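Local coordinates for ER-derived vesicles protein ERV41 (Saccharomyces cerevisiae, PDB 3ZLC) that travels in COPII-coated vesicles and is required for efficient transport of a subset of secretory proteins from the endoplasmic reticulum to the Golgi, this chain being its lumenal domain, at residues A[27-32]-A[153-158]; A[40-45]-A[127-132]; A[59-64]-A[91-96]; A[190-195]-A[235-240]. All blocks are in the same frame, centred on the assembly; numbering follows the deposited sequence.

Read from the N terminus, the chain opens contact 1 at residues 27-32, at the end of strand 19-28, then contact 2 at 40-45 and contact 3 at 59-64. They close in reverse order: 91-96 completes contact 3, 127-132 completes contact 2, and 153-158 completes contact 1, so the three loops lie one within another without crossing. Contact 4 follows as a separate loop, from 190-195 to 235-240. Contact 1 belongs to the six-stranded sheet; loop 59-64 of contact 3 packs against it, and 91-96 packs on that loop. Contacts 2 and 4 lie in the other sheet, where strands 130-136 and 233-240 are neighbours. His156 and Tyr191 join contacts 1 and 4 across the two sheets.

Contact 1 of 4, residues A[27-32]-A[153-158]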
# COMPACT_ATOMS: atom_id res chain seq x y z
N TYR A 27 -5.82 -5.50 0.85
CA TYR A 27 -7.25 -5.79 0.78
C TYR A 27 -7.91 -4.43 0.94
O TYR A 27 -7.53 -3.67 1.83
CB TYR A 27 -7.71 -6.69 1.94
CG TYR A 27 -7.06 -8.06 2.03
CD1 TYR A 27 -6.53 -8.69 0.91
CD2 TYR A 27 -6.97 -8.71 3.25
CE1 TYR A 27 -5.94 -9.96 1.01
CE2 TYR A 27 -6.38 -9.96 3.37
CZ TYR A 27 -5.87 -10.59 2.24
OH TYR A 27 -5.29 -11.84 2.36
N VAL A 28 -8.87 -4.11 0.08
CA VAL A 28 -9.64 -2.87 0.21
C VAL A 28 -11.10 -3.25 0.45
O VAL A 28 -11.60 -4.17 -0.20
CB VAL A 28 -9.56 -2.00 -1.08
CG1 VAL A 28 -10.37 -0.71 -0.92
CG2 VAL A 28 -8.09 -1.66 -1.40
N ASN A 29 -11.78 -2.55 1.36
CA ASN A 29 -13.18 -2.85 1.74
C ASN A 29 -14.18 -2.32 0.71
O ASN A 29 -15.27 -1.87 1.06
CB ASN A 29 -13.44 -2.25 3.13
CG ASN A 29 -14.69 -2.80 3.83
OD1 ASN A 29 -15.01 -2.33 4.93
ND2 ASN A 29 -15.38 -3.78 3.23
N THR A 30 -13.81 -2.41 -0.57
CA THR A 30 -14.68 -2.02 -1.69
C THR A 30 -14.52 -3.04 -2.82
O THR A 30 -13.42 -3.59 -3.03
CB THR A 30 -14.29 -0.62 -2.23
OG1 THR A 30 -14.38 0.35 -1.16
CG2 THR A 30 -15.20 -0.19 -3.38
N LYS A 31 -15.61 -3.33 -3.53
CA LYS A 31 -15.56 -4.24 -4.69
C LYS A 31 -14.61 -3.71 -5.75
O LYS A 31 -14.51 -2.49 -5.93
CB LYS A 31 -16.95 -4.39 -5.32
CG LYS A 31 -18.06 -4.67 -4.33
CD LYS A 31 -17.96 -6.05 -3.76
CE LYS A 31 -19.03 -6.94 -4.36
NZ LYS A 31 -18.88 -8.33 -3.85
N CYS A 32 -13.91 -4.61 -6.44
CA CYS A 32 -12.82 -4.21 -7.35
C CYS A 32 -13.26 -3.23 -8.45
O CYS A 32 -12.54 -2.29 -8.78
CB CYS A 32 -12.20 -5.44 -8.01
SG CYS A 32 -11.42 -6.60 -6.86
N LYS A 153 -15.73 2.13 0.69
CA LYS A 153 -15.19 2.05 2.04
C LYS A 153 -13.70 1.82 1.90
O LYS A 153 -13.28 0.83 1.30
CB LYS A 153 -15.83 0.90 2.81
CG LYS A 153 -17.31 1.06 3.10
CD LYS A 153 -17.75 0.16 4.24
CE LYS A 153 -18.24 -1.18 3.74
NZ LYS A 153 -19.50 -1.04 2.96
N PHE A 154 -12.90 2.73 2.46
CA PHE A 154 -11.45 2.62 2.29
C PHE A 154 -10.70 2.02 3.48
O PHE A 154 -9.48 2.16 3.59
CB PHE A 154 -10.86 3.96 1.83
CG PHE A 154 -11.28 4.35 0.43
CD1 PHE A 154 -10.77 3.66 -0.67
CD2 PHE A 154 -12.19 5.37 0.21
CE1 PHE A 154 -11.17 3.99 -1.97
CE2 PHE A 154 -12.60 5.71 -1.08
CZ PHE A 154 -12.09 5.02 -2.18
N ASN A 155 -11.43 1.33 4.35
CA ASN A 155 -10.79 0.40 5.27
C ASN A 155 -9.87 -0.50 4.45
O ASN A 155 -10.20 -0.88 3.33
CB ASN A 155 -11.84 -0.46 6.00
CG ASN A 155 -12.89 0.38 6.69
OD1 ASN A 155 -12.57 1.32 7.40
ND2 ASN A 155 -14.16 0.05 6.45
N HIS A 156 -8.70 -0.83 4.97
CA HIS A 156 -7.79 -1.61 4.15
C HIS A 156 -6.81 -2.39 5.00
O HIS A 156 -6.59 -2.07 6.18
CB HIS A 156 -7.04 -0.71 3.16
CG HIS A 156 -6.20 0.35 3.81
ND1 HIS A 156 -6.74 1.53 4.27
CD2 HIS A 156 -4.88 0.40 4.10
CE1 HIS A 156 -5.78 2.27 4.80
NE2 HIS A 156 -4.64 1.61 4.71
N VAL A 157 -6.25 -3.44 4.40
CA VAL A 157 -5.22 -4.24 5.03
C VAL A 157 -4.04 -4.22 4.09
O VAL A 157 -4.20 -4.51 2.91
CB VAL A 157 -5.64 -5.71 5.16
CG1 VAL A 157 -4.45 -6.57 5.62
CG2 VAL A 157 -6.81 -5.83 6.15
N ILE A 158 -2.87 -3.86 4.60
CA ILE A 158 -1.69 -3.92 3.74
C ILE A 158 -0.92 -5.16 4.13
O ILE A 158 -0.32 -5.21 5.21
CB ILE A 158 -0.79 -2.66 3.94
CG1 ILE A 158 -1.54 -1.40 3.50
CG2 ILE A 158 0.50 -2.80 3.12
CD1 ILE A 158 -0.94 -0.07 4.03
O HOH W 1 -17.73 -1.19 0.41
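Asn29 and Asn155 reach out in the same direction, and their amides meet in a nearly straight hydrogen bond, Asn155 ND2 to a lone pair of Asn29 OD1 at 2.9 Å. Asn29 CG is anti to the backbone N (chi1 -163°), on the side of residues 153-155, and the amide crosses the Lys153 chain, OD1 3.6 Å from Lys153 CE. The other ends are also engaged: Asn29 ND2 donates to Asn115 O, and Asn155 OD1 accepts from Asn181 N. Asparagine suits both places because one short group both gives and takes. Thr30 has OG1 beside its backbone N (chi1 -58°) and donates to Lys153 O at 2.7 Å, from above the carbonyl plane. Where strands 19-28 and 156-163 pair antiparallel, Tyr27 CD2 packs obliquely 3.8 Å from Val157 CB, the branched valine lying alongside the ring. The His156 ring turns back on its own segment, ND1 donating to Phe154 O at 2.9 Å while NE2 bonds Tyr191 OH. A water joins Asn29 O to Lys153 NZ, which also reaches Pro112 O. Past the last bridge Asn29 N still bonds Asn155 O (3.0 Å), and side-chain amides and a hydroxyl add to it at this largely buried strand end.

Contact 2 of 4, residues A[40-45]-A[127-132]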
# COMPACT_ATOMS: atom_id res chain seq x y z
N ARG A 40 1.50 8.48 -10.56
CA ARG A 40 2.03 9.66 -11.22
C ARG A 40 3.34 10.06 -10.58
O ARG A 40 3.61 9.68 -9.44
CB ARG A 40 1.02 10.81 -11.22
CG ARG A 40 0.54 11.23 -9.86
CD ARG A 40 0.19 12.71 -9.89
NE ARG A 40 -0.22 13.22 -8.59
CZ ARG A 40 -0.66 14.45 -8.37
NH1 ARG A 40 -0.77 15.31 -9.38
NH2 ARG A 40 -1.01 14.83 -7.15
N ASP A 41 4.17 10.78 -11.32
CA ASP A 41 5.44 11.23 -10.76
C ASP A 41 5.85 12.58 -11.32
O ASP A 41 5.11 13.19 -12.10
CB ASP A 41 6.55 10.16 -10.90
CG ASP A 41 6.88 9.82 -12.36
OD1 ASP A 41 6.95 10.74 -13.20
OD2 ASP A 41 7.09 8.63 -12.65
N GLN A 42 7.02 13.06 -10.92
CA GLN A 42 7.51 14.35 -11.38
C GLN A 42 7.52 14.44 -12.90
O GLN A 42 7.18 15.47 -13.47
CB GLN A 42 8.92 14.58 -10.84
CG GLN A 42 9.12 14.07 -9.44
CD GLN A 42 10.04 14.95 -8.63
OE1 GLN A 42 9.61 15.61 -7.68
NE2 GLN A 42 11.32 14.97 -8.99
N THR A 43 7.88 13.33 -13.54
CA THR A 43 8.07 13.31 -14.99
C THR A 43 6.75 13.18 -15.76
O THR A 43 6.62 13.71 -16.86
CB THR A 43 9.01 12.16 -15.41
OG1 THR A 43 8.35 10.90 -15.22
CG2 THR A 43 10.30 12.19 -14.60
N MET A 44 5.78 12.47 -15.19
CA MET A 44 4.56 12.18 -15.94
C MET A 44 3.23 12.50 -15.26
O MET A 44 3.12 12.57 -14.03
CB MET A 44 4.55 10.72 -16.44
CG MET A 44 5.02 9.68 -15.44
SD MET A 44 4.28 8.06 -15.70
CE MET A 44 3.05 8.09 -14.40
N ASP A 45 2.22 12.70 -16.11
CA ASP A 45 0.84 12.83 -15.69
C ASP A 45 0.35 11.46 -15.23
O ASP A 45 1.02 10.45 -15.45
CB ASP A 45 0.00 13.32 -16.87
CG ASP A 45 -1.20 14.12 -16.43
OD1 ASP A 45 -1.04 15.05 -15.61
OD2 ASP A 45 -2.32 13.82 -16.92
N ARG A 127 12.25 5.83 -10.64
CA ARG A 127 12.75 6.01 -9.27
C ARG A 127 12.91 7.50 -9.00
O ARG A 127 14.04 8.01 -8.87
CB ARG A 127 14.07 5.24 -9.07
CG ARG A 127 14.49 5.05 -7.60
CD ARG A 127 15.85 4.35 -7.44
NE ARG A 127 16.28 4.41 -6.04
CZ ARG A 127 16.04 3.48 -5.13
NH1 ARG A 127 15.39 2.36 -5.46
NH2 ARG A 127 16.45 3.65 -3.88
N VAL A 128 11.78 8.20 -8.96
CA VAL A 128 11.74 9.63 -8.65
C VAL A 128 10.55 9.86 -7.72
O VAL A 128 9.74 8.96 -7.51
CB VAL A 128 11.57 10.51 -9.92
CG1 VAL A 128 12.79 10.42 -10.82
CG2 VAL A 128 10.31 10.13 -10.68
N SER A 129 10.44 11.05 -7.15
CA SER A 129 9.30 11.37 -6.30
C SER A 129 7.98 11.12 -7.05
O SER A 129 7.77 11.62 -8.15
CB SER A 129 9.37 12.83 -5.83
OG SER A 129 8.26 13.13 -5.01
N GLY A 130 7.10 10.32 -6.47
CA GLY A 130 5.84 10.02 -7.14
C GLY A 130 4.79 9.57 -6.16
O GLY A 130 4.98 9.66 -4.94
N GLU A 131 3.68 9.05 -6.68
CA GLU A 131 2.57 8.67 -5.81
C GLU A 131 1.73 7.56 -6.46
O GLU A 131 1.47 7.61 -7.66
CB GLU A 131 1.75 9.93 -5.49
CG GLU A 131 0.35 9.71 -4.96
CD GLU A 131 -0.38 11.03 -4.77
OE1 GLU A 131 0.21 12.10 -5.06
OE2 GLU A 131 -1.55 11.02 -4.34
N LEU A 132 1.37 6.56 -5.68
CA LEU A 132 0.44 5.51 -6.12
C LEU A 132 -0.90 5.77 -5.45
O LEU A 132 -0.95 5.91 -4.22
CB LEU A 132 0.97 4.15 -5.68
CG LEU A 132 0.06 2.96 -5.91
CD1 LEU A 132 -0.02 2.66 -7.38
CD2 LEU A 132 0.61 1.76 -5.16
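Asp41 and Gly130 bring their CA atoms to 3.8 Å, the tightest point of an antiparallel pairing between strands 35-41 and 130-136. Gly130 permits this because a CB on it would run into Arg40 O and Asp41 CB. Beside it, Arg40 and Glu131 exchange two backbone hydrogen bonds, and Gln42 N continues to Ser129 O at 3.2 Å. Asp41 CB lies 3.8 Å from Val128 CG2. Asp41 CG sits between the backbone N and the carbonyl carbon (chi1 62°), on the side of the turn, where OD1 accepts from Met44 N at 2.9 Å and weakly from Thr43 N, while OD2 takes Asn126 ND2. An alanine here would probably leave Met44 N with its weak bond to the backbone O of residue 41, cost Asn126 ND2 this acceptor and loosen the turn. On the looser solvent side, exposed Gln42 rests its OE1 3.3 Å from Ser129 CB, and Thr43 barely touches Val128. Arg40 runs alongside Glu131, but their salt bridge, NH2 to OE1, is long at 3.6 Å, and Glu131 OE2 has a stronger partner in Gln133. An aspartate holding the amide three residues on is an Asx motif, here in the beta-hairpin joining strands 35-41 and 47-48.

Contact 3 of 4, residues A[59-64]-A[91-96]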
# COMPACT_ATOMS: atom_id res chain seq x y z
N PRO A 59 -14.25 -11.55 0.18
CA PRO A 59 -14.97 -10.99 1.34
C PRO A 59 -13.93 -10.27 2.19
O PRO A 59 -12.96 -10.91 2.62
CB PRO A 59 -15.49 -12.24 2.08
CG PRO A 59 -15.20 -13.44 1.14
CD PRO A 59 -13.99 -12.99 0.35
N PHE A 60 -14.11 -8.97 2.41
CA PHE A 60 -13.13 -8.20 3.19
C PHE A 60 -12.92 -8.80 4.58
O PHE A 60 -13.87 -9.19 5.24
CB PHE A 60 -13.53 -6.72 3.29
CG PHE A 60 -12.48 -5.85 3.97
CD1 PHE A 60 -11.32 -5.49 3.29
CD2 PHE A 60 -12.67 -5.39 5.28
CE1 PHE A 60 -10.34 -4.70 3.90
CE2 PHE A 60 -11.69 -4.58 5.90
CZ PHE A 60 -10.53 -4.24 5.21
N PHE A 61 -11.66 -8.90 5.00
CA PHE A 61 -11.36 -9.38 6.34
C PHE A 61 -10.01 -8.84 6.78
O PHE A 61 -9.18 -8.44 5.96
CB PHE A 61 -11.38 -10.91 6.42
CG PHE A 61 -10.16 -11.59 5.84
CD1 PHE A 61 -10.02 -11.76 4.46
CD2 PHE A 61 -9.15 -12.07 6.68
CE1 PHE A 61 -8.89 -12.40 3.93
CE2 PHE A 61 -8.02 -12.71 6.15
CZ PHE A 61 -7.89 -12.88 4.78
N ILE A 62 -9.81 -8.81 8.09
CA ILE A 62 -8.51 -8.40 8.60
C ILE A 62 -7.83 -9.64 9.14
O ILE A 62 -8.36 -10.29 10.05
CB ILE A 62 -8.65 -7.34 9.69
CG1 ILE A 62 -9.37 -6.10 9.12
CG2 ILE A 62 -7.26 -6.95 10.22
CD1 ILE A 62 -9.89 -5.14 10.17
N PRO A 63 -6.67 -10.00 8.56
CA PRO A 63 -6.02 -11.25 8.96
C PRO A 63 -5.45 -11.18 10.38
O PRO A 63 -5.31 -10.09 10.93
CB PRO A 63 -4.87 -11.39 7.96
CG PRO A 63 -5.20 -10.47 6.82
CD PRO A 63 -5.95 -9.33 7.47
N TYR A 64 -5.14 -12.33 10.97
CA TYR A 64 -4.41 -12.34 12.24
C TYR A 64 -2.97 -11.87 12.04
O TYR A 64 -2.55 -11.65 10.90
CB TYR A 64 -4.46 -13.74 12.85
CG TYR A 64 -5.83 -14.09 13.35
CD1 TYR A 64 -6.43 -13.33 14.36
CD2 TYR A 64 -6.54 -15.16 12.82
CE1 TYR A 64 -7.69 -13.64 14.83
CE2 TYR A 64 -7.81 -15.48 13.29
CZ TYR A 64 -8.38 -14.71 14.29
OH TYR A 64 -9.63 -14.99 14.77
N PHE A 91 -15.15 -9.19 11.29
CA PHE A 91 -14.23 -9.00 10.18
C PHE A 91 -13.07 -9.99 10.14
O PHE A 91 -12.03 -9.75 9.50
CB PHE A 91 -13.78 -7.54 10.11
CG PHE A 91 -14.90 -6.61 9.74
CD1 PHE A 91 -15.82 -6.19 10.70
CD2 PHE A 91 -15.06 -6.18 8.43
CE1 PHE A 91 -16.86 -5.35 10.36
CE2 PHE A 91 -16.11 -5.34 8.08
CZ PHE A 91 -17.01 -4.92 9.05
N ARG A 92 -13.26 -11.12 10.79
CA ARG A 92 -12.34 -12.22 10.63
C ARG A 92 -12.67 -12.95 9.33
O ARG A 92 -13.74 -12.76 8.75
CB ARG A 92 -12.38 -13.14 11.85
CG ARG A 92 -11.84 -12.46 13.10
CD ARG A 92 -10.59 -11.64 12.78
NE ARG A 92 -9.81 -11.30 13.96
CZ ARG A 92 -8.63 -10.68 13.94
NH1 ARG A 92 -8.07 -10.31 12.79
NH2 ARG A 92 -7.99 -10.42 15.07
N GLU A 93 -11.73 -13.76 8.87
CA GLU A 93 -11.80 -14.37 7.56
C GLU A 93 -13.00 -15.30 7.38
O GLU A 93 -13.22 -16.21 8.19
CB GLU A 93 -10.53 -15.16 7.32
CG GLU A 93 -10.40 -15.67 5.91
CD GLU A 93 -9.09 -16.38 5.70
OE1 GLU A 93 -8.29 -16.44 6.66
OE2 GLU A 93 -8.87 -16.86 4.58
N LYS A 94 -13.76 -15.09 6.31
CA LYS A 94 -14.83 -16.02 5.97
C LYS A 94 -14.24 -17.10 5.08
O LYS A 94 -13.37 -16.82 4.25
CB LYS A 94 -16.00 -15.33 5.24
CG LYS A 94 -16.42 -13.97 5.78
CD LYS A 94 -16.65 -13.99 7.28
CE LYS A 94 -17.23 -12.67 7.77
NZ LYS A 94 -16.56 -12.18 9.01
N LEU A 95 -14.72 -18.33 5.25
CA LEU A 95 -14.22 -19.47 4.48
C LEU A 95 -15.31 -20.15 3.65
O LEU A 95 -16.51 -20.04 3.94
CB LEU A 95 -13.60 -20.50 5.43
CG LEU A 95 -12.40 -20.07 6.25
CD1 LEU A 95 -12.24 -20.99 7.45
CD2 LEU A 95 -11.15 -20.12 5.38
N ASP A 96 -14.88 -20.87 2.62
CA ASP A 96 -15.77 -21.62 1.74
C ASP A 96 -15.11 -22.99 1.50
O ASP A 96 -13.91 -23.11 1.69
CB ASP A 96 -15.97 -20.83 0.44
CG ASP A 96 -16.45 -21.70 -0.72
OD1 ASP A 96 -17.68 -21.86 -0.88
OD2 ASP A 96 -15.59 -22.21 -1.48
O HOH W 2 -12.81 -13.49 3.94
O HOH W 3 -14.74 -11.40 6.46
O HOH W 4 -9.12 -13.63 9.97
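Phe61 and Glu93 lie side by side, with the methylene chain of the glutamate laid over one face of the ring. Glu93 CG stands 3.8 Å from the ring centroid in a CH-pi contact, and the carboxylate is turned only 14° from the ring plane, so the two flat groups stack. Phe61 CG sits between its backbone N and carbonyl carbon (chi1 77°), on the side where Glu93 lies. Arg92 and Tyr64 cross at about a right angle: Tyr64 CE1 lies over one face of the guanidinium, 3.2 Å from Arg92 CZ, the planes 47° apart. The arginine chain bends at chi2, carrying CD back toward the loop, and NH1 donates to Ile62 O at 2.8 Å, the donor standing above the carbonyl plane; a weaker bond goes to Pro63 O. NH2 forms a salt bridge with Glu85. An alanine in place of Arg92 would probably leave Glu85 without its countercharge, Ile62 O without this donor and the Tyr64 ring free to turn. Phe60 and Phe91 meet rim to rim, CD2 to CD2 at 4.0 Å, two apolar rings suited to a buried position. Between the loops, Ile62 N bonds Phe91 O at 2.8 Å, and one water donates to both Phe60 O and Arg92 O. Without strand pairing, the loops rely on one direct backbone bond and on Arg92, NH1 serving two carbonyls and NH2 a carboxylate.

Contact 4 of 4, residues A[190-195]-A[235-240]; sequences VYYTSV and FFKYNF
Thr193 and Lys237 meet at one carbonyl: Lys237 O accepts from Thr193 N at 2.8 Å and from Thr193 OG1 at 2.9 Å, the two donors arriving from opposite faces of its plane. Thr193 OG1 stands between its own backbone N and carbonyl carbon (chi1 63°), and from there it also lies 3.3 Å from Tyr238 CB. A threonine suits this buried place because its hydroxyl is satisfied by the neighbouring strand while its methyl stays apolar. On the same face Tyr191 and Phe236 run side by side with nearly parallel planes, but the rings are slid so far that they barely overlap, centroids 5.3 Å apart. Val195 CB approaches Phe240 CD1 obliquely at 3.5 Å. The other face is more polar: the aliphatic part of Lys237 lies beside the Tyr192 ring, Lys237 CD 3.7 Å from Tyr192 CE2, and its amine has a weak, long ion pair with Glu131. Behind these side chains stands a regular parallel pairing of strands 188-200 and 233-240, residue for residue, in the mixed sheet of this lumenal domain. Strand 209-219 pairs antiparallel with 188-200 on its other edge, and 130-136 likewise with 233-240, so both are interior strands held from two sides. Farther out, the Tyr191-Thr193-Val195 face packs on Ile158 and Phe163 of the second sheet, and Phe161 stacks on Phe236. Besides its bond to His156, Tyr191 OH bonds Gln179 there, which would help hold the ring beside Phe236.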
# COMPACT_ATOMS: atom_id res chain seq x y z
N VAL A 190 -3.17 8.63 3.71
CA VAL A 190 -1.98 9.00 2.94
C VAL A 190 -0.75 8.51 3.67
O VAL A 190 -0.57 8.82 4.86
CB VAL A 190 -1.88 10.52 2.73
CG1 VAL A 190 -0.71 10.85 1.78
CG2 VAL A 190 -3.18 11.06 2.14
N TYR A 191 0.08 7.73 2.99
CA TYR A 191 1.34 7.30 3.56
C TYR A 191 2.50 7.98 2.82
O TYR A 191 2.59 7.91 1.58
CB TYR A 191 1.49 5.79 3.44
CG TYR A 191 0.39 4.98 4.11
CD1 TYR A 191 0.47 4.66 5.47
CD2 TYR A 191 -0.69 4.49 3.39
CE1 TYR A 191 -0.52 3.88 6.09
CE2 TYR A 191 -1.68 3.72 4.00
CZ TYR A 191 -1.58 3.41 5.35
OH TYR A 191 -2.55 2.64 5.96
N TYR A 192 3.37 8.63 3.58
CA TYR A 192 4.58 9.24 3.02
C TYR A 192 5.79 8.38 3.31
O TYR A 192 6.28 8.34 4.44
CB TYR A 192 4.82 10.62 3.62
CG TYR A 192 3.79 11.64 3.19
CD1 TYR A 192 2.60 11.80 3.90
CD2 TYR A 192 4.00 12.44 2.07
CE1 TYR A 192 1.65 12.73 3.50
CE2 TYR A 192 3.06 13.39 1.67
CZ TYR A 192 1.89 13.52 2.39
OH TYR A 192 0.95 14.44 1.99
N THR A 193 6.28 7.70 2.28
CA THR A 193 7.36 6.73 2.47
C THR A 193 8.66 7.28 1.92
O THR A 193 8.68 7.85 0.82
CB THR A 193 7.05 5.39 1.76
OG1 THR A 193 6.95 5.59 0.34
CG2 THR A 193 5.77 4.77 2.32
N SER A 194 9.74 7.15 2.68
CA SER A 194 11.04 7.66 2.24
C SER A 194 11.95 6.45 2.10
O SER A 194 12.22 5.73 3.08
CB SER A 194 11.61 8.64 3.26
OG SER A 194 12.84 9.21 2.80
N VAL A 195 12.43 6.23 0.88
CA VAL A 195 13.03 4.96 0.49
C VAL A 195 14.55 5.09 0.43
O VAL A 195 15.09 6.02 -0.19
CB VAL A 195 12.46 4.51 -0.89
CG1 VAL A 195 12.99 3.13 -1.29
CG2 VAL A 195 10.93 4.48 -0.83
N PHE A 235 -3.55 6.58 -0.47
CA PHE A 235 -2.45 7.15 -1.26
C PHE A 235 -1.09 6.82 -0.68
O PHE A 235 -0.84 7.01 0.52
CB PHE A 235 -2.61 8.68 -1.33
CG PHE A 235 -3.92 9.14 -1.95
CD1 PHE A 235 -5.09 9.21 -1.19
CD2 PHE A 235 -3.98 9.52 -3.29
CE1 PHE A 235 -6.30 9.64 -1.76
CE2 PHE A 235 -5.18 9.96 -3.86
CZ PHE A 235 -6.34 10.02 -3.10
N PHE A 236 -0.19 6.35 -1.53
CA PHE A 236 1.18 6.08 -1.10
C PHE A 236 2.11 7.07 -1.79
O PHE A 236 2.33 6.96 -3.00
CB PHE A 236 1.58 4.67 -1.52
CG PHE A 236 0.74 3.58 -0.88
CD1 PHE A 236 -0.42 3.13 -1.49
CD2 PHE A 236 1.13 2.99 0.32
CE1 PHE A 236 -1.20 2.11 -0.92
CE2 PHE A 236 0.36 1.97 0.90
CZ PHE A 236 -0.80 1.53 0.28
N LYS A 237 2.61 8.05 -1.05
CA LYS A 237 3.57 8.98 -1.62
C LYS A 237 4.96 8.41 -1.37
O LYS A 237 5.23 7.84 -0.30
CB LYS A 237 3.44 10.36 -0.99
CG LYS A 237 2.07 10.99 -1.18
CD LYS A 237 2.18 12.40 -1.74
CE LYS A 237 0.80 13.05 -1.86
NZ LYS A 237 0.86 14.42 -2.44
N TYR A 238 5.83 8.52 -2.37
CA TYR A 238 7.17 7.99 -2.18
C TYR A 238 8.24 8.92 -2.71
O TYR A 238 8.04 9.62 -3.71
CB TYR A 238 7.31 6.58 -2.79
CG TYR A 238 6.76 6.47 -4.21
CD1 TYR A 238 7.55 6.84 -5.29
CD2 TYR A 238 5.47 6.01 -4.46
CE1 TYR A 238 7.09 6.74 -6.58
CE2 TYR A 238 4.99 5.91 -5.77
CZ TYR A 238 5.81 6.28 -6.82
OH TYR A 238 5.38 6.21 -8.14
N ASN A 239 9.36 8.96 -2.01
CA ASN A 239 10.54 9.65 -2.52
C ASN A 239 11.76 8.81 -2.18
O ASN A 239 11.72 7.97 -1.28
CB ASN A 239 10.67 11.05 -1.93
CG ASN A 239 11.42 11.97 -2.85
OD1 ASN A 239 12.18 11.51 -3.73
ND2 ASN A 239 11.23 13.28 -2.67
N PHE A 240 12.85 9.05 -2.89
CA PHE A 240 14.04 8.21 -2.76
C PHE A 240 15.20 9.04 -2.27
O PHE A 240 15.56 10.05 -2.87
CB PHE A 240 14.34 7.54 -4.11
CG PHE A 240 13.17 6.72 -4.62
CD1 PHE A 240 13.02 5.39 -4.24
CD2 PHE A 240 12.20 7.29 -5.45
CE1 PHE A 240 11.93 4.64 -4.69
CE2 PHE A 240 11.10 6.55 -5.89
CZ PHE A 240 10.97 5.22 -5.51